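Local atomic coordinates of 373aa long hypothetical citrate synthase (Sulfolobus tokodaii, PDB entry 1VGP), a protein that belongs to the citrate synthase family, a largely helical protein that assembles as a dimer of two like subunits. Residues Leu74-Leu82 with Ile94-Glu105. Residues are numbered along the deposited sequence; the frame is centred on the assembly and turned at random.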
ATOM      1  N   LEU A  74      20.870   7.466   5.143  1.00 42.87           N
ATOM      2  CA  LEU A  74      19.539   7.891   5.564  1.00 40.44           C
ATOM      3  C   LEU A  74      19.574   9.307   6.141  1.00 41.33           C
ATOM      4  O   LEU A  74      20.530   9.682   6.827  1.00 38.60           O
ATOM      5  CB  LEU A  74      19.011   6.937   6.631  1.00 37.48           C
ATOM      6  CG  LEU A  74      19.202   5.443   6.387  1.00 37.44           C
ATOM      7  CD1 LEU A  74      18.936   4.671   7.683  1.00 37.11           C
ATOM      8  CD2 LEU A  74      18.268   4.981   5.283  1.00 33.40           C
ATOM      9  N   PRO A  75      18.531  10.117   5.875  1.00 43.03           N
ATOM     10  CA  PRO A  75      18.478  11.445   6.502  1.00 42.68           C
ATOM     11  C   PRO A  75      18.285  11.360   8.010  1.00 44.13           C
ATOM     12  O   PRO A  75      17.843  10.335   8.535  1.00 46.90           O
ATOM     13  CB  PRO A  75      17.299  12.126   5.811  1.00 41.35           C
ATOM     14  CG  PRO A  75      16.457  11.015   5.325  1.00 42.15           C
ATOM     15  CD  PRO A  75      17.405   9.910   4.946  1.00 42.25           C
ATOM     16  N   ASP A  76      18.618  12.439   8.707  1.00 44.31           N
ATOM     17  CA  ASP A  76      18.673  12.411  10.166  1.00 44.93           C
ATOM     18  C   ASP A  76      17.320  12.103  10.793  1.00 43.77           C
ATOM     19  O   ASP A  76      17.244  11.433  11.831  1.00 43.48           O
ATOM     20  CB  ASP A  76      19.184  13.746  10.701  1.00 47.99           C
ATOM     21  CG  ASP A  76      20.399  14.236   9.957  1.00 51.72           C
ATOM     22  OD1 ASP A  76      20.225  14.727   8.820  1.00 54.48           O
ATOM     23  OD2 ASP A  76      21.521  14.121  10.502  1.00 54.56           O
ATOM     24  N   PHE A  77      16.258  12.605  10.170  1.00 42.50           N
ATOM     25  CA  PHE A  77      14.929  12.424  10.710  1.00 41.72           C
ATOM     26  C   PHE A  77      14.614  10.939  10.834  1.00 41.19           C
ATOM     27  O   PHE A  77      14.194  10.478  11.895  1.00 39.81           O
ATOM     28  CB  PHE A  77      13.884  13.120   9.826  1.00 43.24           C
ATOM     29  CG  PHE A  77      12.540  13.280  10.485  1.00 45.18           C
ATOM     30  CD1 PHE A  77      12.441  13.779  11.782  1.00 46.74           C
ATOM     31  CD2 PHE A  77      11.377  12.921   9.817  1.00 45.69           C
ATOM     32  CE1 PHE A  77      11.196  13.918  12.405  1.00 49.03           C
ATOM     33  CE2 PHE A  77      10.131  13.056  10.428  1.00 48.00           C
ATOM     34  CZ  PHE A  77      10.039  13.555  11.728  1.00 48.66           C
ATOM     35  N   ILE A  78      14.835  10.179   9.765  1.00 40.99           N
ATOM     36  CA  ILE A  78      14.500   8.759   9.810  1.00 43.06           C
ATOM     37  C   ILE A  78      15.469   7.970  10.707  1.00 41.04           C
ATOM     38  O   ILE A  78      15.068   7.017  11.385  1.00 40.89           O
ATOM     39  CB  ILE A  78      14.415   8.115   8.361  1.00 44.94           C
ATOM     40  CG1 ILE A  78      15.777   7.581   7.938  1.00 49.07           C
ATOM     41  CG2 ILE A  78      13.906   9.132   7.333  1.00 42.93           C
ATOM     42  CD1 ILE A  78      15.852   6.064   7.975  1.00 52.68           C
ATOM     43  N   ILE A  79      16.732   8.383  10.747  1.00 39.60           N
ATOM     44  CA  ILE A  79      17.670   7.798  11.714  1.00 39.24           C
ATOM     45  C   ILE A  79      17.225   8.083  13.149  1.00 38.70           C
ATOM     46  O   ILE A  79      17.338   7.230  14.035  1.00 37.36           O
ATOM     47  CB  ILE A  79      19.103   8.335  11.493  1.00 38.94           C
ATOM     48  CG1 ILE A  79      19.772   7.534  10.371  1.00 40.13           C
ATOM     49  CG2 ILE A  79      19.924   8.201  12.763  1.00 34.37           C
ATOM     50  CD1 ILE A  79      21.024   8.159   9.819  1.00 41.98           C
ATOM     51  N   LYS A  80      16.705   9.288  13.362  1.00 38.51           N
ATOM     52  CA  LYS A  80      16.124   9.680  14.642  1.00 40.71           C
ATOM     53  C   LYS A  80      14.945   8.772  14.971  1.00 42.54           C
ATOM     54  O   LYS A  80      14.776   8.312  16.106  1.00 42.20           O
ATOM     55  CB  LYS A  80      15.658  11.133  14.541  1.00 40.76           C
ATOM     56  CG  LYS A  80      15.165  11.754  15.824  1.00 41.27           C
ATOM     57  CD  LYS A  80      15.253  13.268  15.704  1.00 46.25           C
ATOM     58  CE  LYS A  80      14.362  13.995  16.714  1.00 48.91           C
ATOM     59  NZ  LYS A  80      14.716  13.703  18.135  1.00 49.89           N
ATOM     60  N   PHE A  81      14.133   8.525  13.950  1.00 42.42           N
ATOM     61  CA  PHE A  81      13.027   7.587  14.045  1.00 41.08           C
ATOM     62  C   PHE A  81      13.511   6.234  14.548  1.00 39.42           C
ATOM     63  O   PHE A  81      12.916   5.650  15.455  1.00 36.07           O
ATOM     64  CB  PHE A  81      12.368   7.420  12.670  1.00 40.20           C
ATOM     65  CG  PHE A  81      11.466   6.222  12.570  1.00 39.49           C
ATOM     66  CD1 PHE A  81      10.335   6.108  13.382  1.00 37.92           C
ATOM     67  CD2 PHE A  81      11.743   5.206  11.654  1.00 38.71           C
ATOM     68  CE1 PHE A  81       9.494   5.004  13.284  1.00 35.81           C
ATOM     69  CE2 PHE A  81      10.910   4.103  11.549  1.00 37.70           C
ATOM     70  CZ  PHE A  81       9.780   3.998  12.367  1.00 38.36           C
ATOM     71  N   LEU A  82      14.591   5.740  13.949  1.00 39.44           N
ATOM     72  CA  LEU A  82      15.023   4.379  14.204  1.00 40.58           C
ATOM     73  C   LEU A  82      15.433   4.201  15.663  1.00 43.11           C
ATOM     74  O   LEU A  82      14.964   3.278  16.344  1.00 42.74           O
ATOM     75  CB  LEU A  82      16.178   4.002  13.274  1.00 38.33           C
ATOM     76  CG  LEU A  82      15.791   3.860  11.795  1.00 37.33           C
ATOM     77  CD1 LEU A  82      17.009   3.495  10.971  1.00 35.79           C
ATOM     78  CD2 LEU A  82      14.719   2.794  11.639  1.00 36.40           C
ATOM     79  N   ILE A  94       8.975  -1.322  10.639  1.00 30.71           N
ATOM     80  CA  ILE A  94      10.028  -0.321  10.640  1.00 31.60           C
ATOM     81  C   ILE A  94      10.305   0.080   9.199  1.00 32.40           C
ATOM     82  O   ILE A  94      10.341   1.268   8.865  1.00 34.43           O
ATOM     83  CB  ILE A  94      11.335  -0.862  11.289  1.00 29.52           C
ATOM     84  CG1 ILE A  94      11.116  -1.079  12.784  1.00 28.02           C
ATOM     85  CG2 ILE A  94      12.474   0.127  11.079  1.00 29.34           C
ATOM     86  CD1 ILE A  94      10.582   0.155  13.502  1.00 22.67           C
ATOM     87  N   LEU A  95      10.483  -0.926   8.351  1.00 30.83           N
ATOM     88  CA  LEU A  95      10.836  -0.703   6.961  1.00 30.77           C
ATOM     89  C   LEU A  95       9.745   0.106   6.243  1.00 30.53           C
ATOM     90  O   LEU A  95      10.031   1.042   5.487  1.00 31.64           O
ATOM     91  CB  LEU A  95      11.047  -2.053   6.270  1.00 29.21           C
ATOM     92  CG  LEU A  95      11.838  -2.041   4.958  1.00 28.63           C
ATOM     93  CD1 LEU A  95      13.186  -1.360   5.171  1.00 26.63           C
ATOM     94  CD2 LEU A  95      12.033  -3.471   4.474  1.00 29.33           C
ATOM     95  N   ARG A  96       8.497  -0.267   6.491  1.00 28.78           N
ATOM     96  CA  ARG A  96       7.345   0.414   5.914  1.00 30.17           C
ATOM     97  C   ARG A  96       7.350   1.896   6.273  1.00 30.70           C
ATOM     98  O   ARG A  96       7.232   2.768   5.405  1.00 30.53           O
ATOM     99  CB  ARG A  96       6.057  -0.226   6.432  1.00 30.42           C
ATOM    100  CG  ARG A  96       4.786   0.284   5.780  1.00 30.93           C
ATOM    101  CD  ARG A  96       3.580  -0.302   6.488  1.00 32.45           C
ATOM    102  NE  ARG A  96       3.565   0.087   7.888  1.00 34.09           N
ATOM    103  CZ  ARG A  96       2.955  -0.593   8.852  1.00 35.39           C
ATOM    104  NH1 ARG A  96       2.357  -1.741   8.583  1.00 36.14           N
ATOM    105  NH2 ARG A  96       2.936  -0.116  10.091  1.00 37.41           N
ATOM    106  N   THR A  97       7.484   2.175   7.561  1.00 31.85           N
ATOM    107  CA  THR A  97       7.457   3.537   8.048  1.00 32.06           C
ATOM    108  C   THR A  97       8.648   4.342   7.509  1.00 32.86           C
ATOM    109  O   THR A  97       8.499   5.494   7.059  1.00 32.83           O
ATOM    110  CB  THR A  97       7.465   3.543   9.592  1.00 32.34           C
ATOM    111  OG1 THR A  97       6.474   2.628  10.071  1.00 30.07           O
ATOM    112  CG2 THR A  97       7.150   4.926  10.133  1.00 33.13           C
ATOM    113  N   ALA A  98       9.831   3.738   7.541  1.00 30.46           N
ATOM    114  CA  ALA A  98      11.038   4.433   7.116  1.00 28.34           C
ATOM    115  C   ALA A  98      10.935   4.830   5.645  1.00 30.01           C
ATOM    116  O   ALA A  98      11.292   5.947   5.263  1.00 29.43           O
ATOM    117  CB  ALA A  98      12.242   3.551   7.349  1.00 28.41           C
ATOM    118  N   VAL A  99      10.452   3.915   4.811  1.00 31.17           N
ATOM    119  CA  VAL A  99      10.279   4.220   3.393  1.00 30.73           C
ATOM    120  C   VAL A  99       9.269   5.359   3.225  1.00 30.48           C
ATOM    121  O   VAL A  99       9.436   6.239   2.385  1.00 29.37           O
ATOM    122  CB  VAL A  99       9.789   2.971   2.614  1.00 30.78           C
ATOM    123  CG1 VAL A  99       9.532   3.324   1.146  1.00 25.31           C
ATOM    124  CG2 VAL A  99      10.819   1.855   2.730  1.00 29.58           C
ATOM    125  N   SER A 100       8.220   5.331   4.038  1.00 30.32           N
ATOM    126  CA  SER A 100       7.215   6.383   4.024  1.00 30.41           C
ATOM    127  C   SER A 100       7.855   7.724   4.379  1.00 31.08           C
ATOM    128  O   SER A 100       7.595   8.738   3.731  1.00 28.25           O
ATOM    129  CB  SER A 100       6.107   6.061   5.025  1.00 31.46           C
ATOM    130  OG  SER A 100       5.067   7.014   4.951  1.00 30.25           O
ATOM    131  N   LEU A 101       8.692   7.720   5.416  1.00 32.31           N
ATOM    132  CA  LEU A 101       9.403   8.924   5.836  1.00 31.12           C
ATOM    133  C   LEU A 101      10.355   9.386   4.742  1.00 32.01           C
ATOM    134  O   LEU A 101      10.470  10.582   4.462  1.00 33.85           O
ATOM    135  CB  LEU A 101      10.180   8.657   7.129  1.00 29.69           C
ATOM    136  CG  LEU A 101       9.331   8.423   8.378  1.00 29.34           C
ATOM    137  CD1 LEU A 101      10.107   7.614   9.401  1.00 27.22           C
ATOM    138  CD2 LEU A 101       8.913   9.760   8.955  1.00 22.80           C
ATOM    139  N   LEU A 102      11.035   8.438   4.112  1.00 32.32           N
ATOM    140  CA  LEU A 102      11.932   8.775   3.020  1.00 32.90           C
ATOM    141  C   LEU A 102      11.192   9.583   1.960  1.00 33.28           C
ATOM    142  O   LEU A 102      11.746  10.524   1.389  1.00 34.74           O
ATOM    143  CB  LEU A 102      12.521   7.504   2.413  1.00 33.18           C
ATOM    144  CG  LEU A 102      13.768   6.975   3.134  1.00 35.39           C
ATOM    145  CD1 LEU A 102      14.232   5.666   2.508  1.00 33.27           C
ATOM    146  CD2 LEU A 102      14.871   8.020   3.049  1.00 32.78           C
ATOM    147  N   GLY A 103       9.937   9.219   1.711  1.00 32.81           N
ATOM    148  CA  GLY A 103       9.124   9.961   0.762  1.00 33.72           C
ATOM    149  C   GLY A 103       8.954  11.419   1.145  1.00 34.26           C
ATOM    150  O   GLY A 103       9.120  12.318   0.320  1.00 35.24           O
ATOM    151  N   ILE A 104       8.625  11.657   2.408  1.00 35.51           N
ATOM    152  CA  ILE A 104       8.507  13.013   2.923  1.00 37.30           C
ATOM    153  C   ILE A 104       9.797  13.816   2.768  1.00 39.25           C
ATOM    154  O   ILE A 104       9.767  14.977   2.353  1.00 40.46           O
ATOM    155  CB  ILE A 104       8.099  13.007   4.402  1.00 34.31           C
ATOM    156  CG1 ILE A 104       6.686  12.423   4.536  1.00 33.21           C
ATOM    157  CG2 ILE A 104       8.161  14.420   4.956  1.00 34.37           C
ATOM    158  CD1 ILE A 104       6.182  12.304   5.956  1.00 31.34           C
ATOM    159  N   GLU A 105      10.928  13.200   3.090  1.00 42.01           N
ATOM    160  CA  GLU A 105      12.203  13.911   3.049  1.00 45.79           C
ATOM    161  C   GLU A 105      12.704  14.158   1.633  1.00 46.82           C
ATOM    162  O   GLU A 105      13.624  14.948   1.430  1.00 49.60           O
ATOM    163  CB  GLU A 105      13.256  13.148   3.851  1.00 45.38           C
ATOM    164  CG  GLU A 105      13.014  13.185   5.352  1.00 50.54           C
ATOM    165  CD  GLU A 105      12.850  14.603   5.878  1.00 54.46           C
ATOM    166  OE1 GLU A 105      12.032  14.812   6.801  1.00 56.47           O
ATOM    167  OE2 GLU A 105      13.539  15.512   5.365  1.00 57.64           O
TER
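Phe81 drops its ring as a knob into a hole formed by Ile94, Thr97, Ala98 and Leu101, at the heart of a nearly antiparallel helix pair (157° between the directions of the two segments) of this mostly helical citrate synthase fold. Its CG stands anti to the backbone N (chi1 165°), which carries the ring across to helix 91-105. There Leu101 CD1 lies over one ring face, a CH-pi contact 4.0 Å from the centroid of the Phe81 ring, while Ile94 O comes to the edge. At the far end of the ring, Phe81 CZ meets Thr97 CG2 at 3.6 Å. Threonine suits this place by dividing its branches: the methyl packs on the ring, whereas OG1 hydrogen-bonds with Asp93 O and with Ser100 OG of the second subunit, whose Leu101 packs on Phe81.

Leu101 is forked between two aromatic rings, its other methyl, CD2, touching Phe77 CE2 at 3.8 Å. Ala98, with only a methyl group, lets its CA come within 6.2 Å of Ile78 CA, the shortest of the matched CA pairs. Ile78 turns CG2 onto Leu101 CB, and Leu82 CD2 meets Ile94 CG2 at 3.5 Å. Where helix 76-84 starts, the compact ring of the N-cap residue Pro75 sets CD against Leu102 CD2. Glu105, its chain bent at chi2, lays its aliphatic part by Pro75 and brings OE1 to 3.6 Å from Phe77 CD2, carboxylate and ring planes 63° apart.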